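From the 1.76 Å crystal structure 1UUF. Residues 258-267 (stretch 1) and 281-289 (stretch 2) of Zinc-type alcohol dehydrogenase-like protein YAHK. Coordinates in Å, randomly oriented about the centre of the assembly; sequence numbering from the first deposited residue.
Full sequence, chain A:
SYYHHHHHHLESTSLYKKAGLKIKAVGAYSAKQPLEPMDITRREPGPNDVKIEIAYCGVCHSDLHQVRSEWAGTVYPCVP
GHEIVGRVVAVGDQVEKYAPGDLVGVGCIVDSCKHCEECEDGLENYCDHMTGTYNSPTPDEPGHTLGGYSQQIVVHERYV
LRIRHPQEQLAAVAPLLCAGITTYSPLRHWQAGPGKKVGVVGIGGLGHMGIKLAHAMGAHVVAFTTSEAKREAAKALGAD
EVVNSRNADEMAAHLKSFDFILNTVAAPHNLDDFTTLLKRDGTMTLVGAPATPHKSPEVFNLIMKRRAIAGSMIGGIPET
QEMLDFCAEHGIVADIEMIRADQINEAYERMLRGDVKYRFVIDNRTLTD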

# COMPACT_ATOMS: atom_id res chain seq x y z
N PHE A 258 1.30 -7.92 12.98
CA PHE A 258 -0.01 -7.86 12.33
C PHE A 258 -0.04 -8.22 10.86
O PHE A 258 0.81 -7.79 10.08
N ASP A 259 -1.04 -8.99 10.48
CA ASP A 259 -1.22 -9.38 9.09
C ASP A 259 -1.90 -8.21 8.40
O ASP A 259 -1.60 -7.88 7.25
N PHE A 260 -2.82 -7.59 9.12
CA PHE A 260 -3.60 -6.49 8.58
C PHE A 260 -4.05 -5.53 9.68
O PHE A 260 -4.38 -5.96 10.78
N ILE A 261 -4.04 -4.24 9.38
CA ILE A 261 -4.49 -3.25 10.34
C ILE A 261 -5.50 -2.34 9.66
O ILE A 261 -5.21 -1.74 8.63
N LEU A 262 -6.69 -2.26 10.24
CA LEU A 262 -7.75 -1.42 9.70
C LEU A 262 -7.78 -0.14 10.55
O LEU A 262 -8.15 -0.18 11.72
N ASN A 263 -7.39 0.98 9.96
CA ASN A 263 -7.37 2.24 10.69
C ASN A 263 -8.62 3.05 10.35
O ASN A 263 -8.78 3.50 9.22
N THR A 264 -9.50 3.23 11.34
CA THR A 264 -10.76 3.95 11.14
C THR A 264 -10.78 5.38 11.68
O THR A 264 -11.81 6.06 11.57
N VAL A 265 -9.68 5.83 12.27
CA VAL A 265 -9.63 7.18 12.83
C VAL A 265 -9.73 8.24 11.73
O VAL A 265 -9.09 8.12 10.69
N ALA A 266 -10.54 9.26 11.99
CA ALA A 266 -10.74 10.35 11.03
C ALA A 266 -9.43 11.05 10.69
O ALA A 266 -9.07 11.19 9.52
N ALA A 267 -8.72 11.49 11.72
CA ALA A 267 -7.44 12.16 11.54
C ALA A 267 -6.36 11.29 12.16
O ALA A 267 -5.84 11.59 13.23
N ASP A 281 5.04 -7.99 4.24
CA ASP A 281 3.95 -8.07 3.28
C ASP A 281 2.60 -7.69 3.89
O ASP A 281 1.55 -7.93 3.29
N GLY A 282 2.64 -7.09 5.08
CA GLY A 282 1.42 -6.67 5.75
C GLY A 282 0.92 -5.34 5.22
O GLY A 282 1.67 -4.57 4.63
N THR A 283 -0.36 -5.05 5.45
CA THR A 283 -0.94 -3.81 4.98
C THR A 283 -1.79 -3.12 6.03
O THR A 283 -2.44 -3.79 6.83
N MET A 284 -1.76 -1.79 6.05
CA MET A 284 -2.63 -1.04 6.95
C MET A 284 -3.51 -0.25 6.00
O MET A 284 -3.01 0.48 5.15
N THR A 285 -4.82 -0.43 6.12
CA THR A 285 -5.75 0.27 5.24
C THR A 285 -6.52 1.31 6.02
O THR A 285 -7.04 1.02 7.09
N LEU A 286 -6.59 2.51 5.46
CA LEU A 286 -7.29 3.62 6.10
C LEU A 286 -8.70 3.74 5.53
O LEU A 286 -8.89 3.65 4.31
N VAL A 287 -9.69 3.93 6.39
CA VAL A 287 -11.07 4.09 5.93
C VAL A 287 -11.76 5.30 6.56
O VAL A 287 -12.88 5.65 6.18
N GLY A 288 -11.10 5.93 7.52
CA GLY A 288 -11.68 7.10 8.16
C GLY A 288 -11.75 8.29 7.21
O GLY A 288 -11.03 8.33 6.21
N ALA A 289 -12.61 9.26 7.52
CA ALA A 289 -12.76 10.45 6.68
C ALA A 289 -11.45 11.22 6.56
O ALA A 289 -10.53 10.81 5.83

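The least expected feature lies just past the ends of the strands: Gly 288, without a side chain, sits so close to stretch 1 that an ideal CB would fall 2.3 Å from Val 265 O and 2.8 Å from Thr 264 O, both clashes. The oxygen of one water lies 2.9 Å from Asn 263 O and 2.7 Å from Val 265 O, donating to both, and 3.1 Å from Gly 288 N, from which it accepts.

Before this point the strands run parallel, their axes 13° apart. Four hydrogen bonds, from Ile 261 N to Thr 283 O (3.0 Å), Thr 285 N to Ile 261 O (2.9 Å), Asn 263 N to Thr 285 O (2.9 Å) and Val 287 N to Asn 263 O (3.0 Å), fix the register. Side chains consequently pack as neighbours on the two sheet faces rather than pointing at the opposing strand.

One face carries Phe 260, Leu 262, Thr 283 and Thr 285. With chi1 t, the Phe 260 ring reaches across: CD1 lies 3.2 Å from Thr 283 O, and CE1 lies 3.3 Å from Thr 285 OG1, which sits at the ring edge, near its plane. Thr 285 (chi1 m) has its OG1 buried by this contact with no polar partner in the model. Leu 262, in the t,p rotamer, extends to Val 287 (chi1 m), its CD1 3.9 Å from Val 287 CG1.

The other face holds Ile 261, Asn 263, Met 284 and Leu 286. Ile 261 (m,t) meets Met 284 (t,t,p) through CG2 and CG, 3.9 Å apart. Leu 286 (m,t) directs its end closer to stretch 1, placing CD2 3.6 Å from Asn 263 CB; the Asn 263 amide is probably turned over in the model.

Past the strand, Thr 264 (chi1 p) has its CB directed away overall, yet its CG2 lies 3.8 Å from Val 287 CG2.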

# COMPACT_ATOMS: atom_id res chain seq x y z
CB PHE A 258 -0.63 -6.47 12.49
CG PHE A 258 -1.14 -6.19 13.87
CD1 PHE A 258 -0.30 -5.64 14.83
CD2 PHE A 258 -2.45 -6.49 14.21
CE1 PHE A 258 -0.77 -5.38 16.12
CE2 PHE A 258 -2.93 -6.24 15.49
CZ PHE A 258 -2.09 -5.69 16.45
CB ASP A 259 -2.12 -10.61 8.99
CG ASP A 259 -1.45 -11.86 9.50
OD1 ASP A 259 -0.58 -12.41 8.79
OD2 ASP A 259 -1.79 -12.30 10.62
CB PHE A 260 -4.82 -7.07 7.86
CG PHE A 260 -5.77 -6.03 7.32
CD1 PHE A 260 -5.36 -5.13 6.35
CD2 PHE A 260 -7.08 -5.98 7.79
CE1 PHE A 260 -6.25 -4.18 5.85
CE2 PHE A 260 -7.97 -5.04 7.29
CZ PHE A 260 -7.56 -4.13 6.32
CB ILE A 261 -3.33 -2.38 10.88
CG1 ILE A 261 -2.41 -3.23 11.75
CG2 ILE A 261 -3.89 -1.23 11.72
CD1 ILE A 261 -1.22 -2.48 12.31
CB LEU A 262 -9.09 -2.15 9.80
CG LEU A 262 -10.31 -1.39 9.26
CD1 LEU A 262 -10.15 -1.16 7.77
CD2 LEU A 262 -11.56 -2.19 9.56
CB ASN A 263 -6.09 3.02 10.34
CG ASN A 263 -5.82 4.16 11.30
OD1 ASN A 263 -4.67 4.45 11.63
ND2 ASN A 263 -6.88 4.82 11.74
CB THR A 264 -11.94 3.20 11.80
OG1 THR A 264 -11.86 3.32 13.23
CG2 THR A 264 -11.91 1.73 11.42
CB VAL A 265 -8.32 7.40 13.63
CG1 VAL A 265 -8.29 8.81 14.20
CG2 VAL A 265 -8.23 6.38 14.75
CB ALA A 266 -11.74 11.35 11.60
CB ALA A 267 -7.46 13.53 12.21
CB ASP A 281 3.85 -9.46 2.65
CG ASP A 281 4.77 -9.62 1.44
OD1 ASP A 281 4.94 -8.63 0.70
OD2 ASP A 281 5.29 -10.73 1.22
CB THR A 283 -1.87 -4.07 3.77
OG1 THR A 283 -1.10 -4.58 2.67
CG2 THR A 283 -2.58 -2.78 3.34
CB MET A 284 -1.88 -0.06 7.85
CG MET A 284 -2.84 0.90 8.57
SD MET A 284 -2.12 1.82 9.93
CE MET A 284 -0.83 2.73 9.06
CB THR A 285 -6.73 -0.73 4.59
OG1 THR A 285 -5.99 -1.64 3.77
CG2 THR A 285 -7.76 0.00 3.73
CB LEU A 286 -6.53 4.92 5.85
CG LEU A 286 -5.01 4.88 5.98
CD1 LEU A 286 -4.42 6.23 5.61
CD2 LEU A 286 -4.62 4.49 7.39
CB VAL A 287 -11.93 2.83 6.21
CG1 VAL A 287 -11.39 1.66 5.42
CG2 VAL A 287 -11.95 2.52 7.70
CB ALA A 289 -13.84 11.36 7.26
O HOH W 1 -8.35 6.35 8.81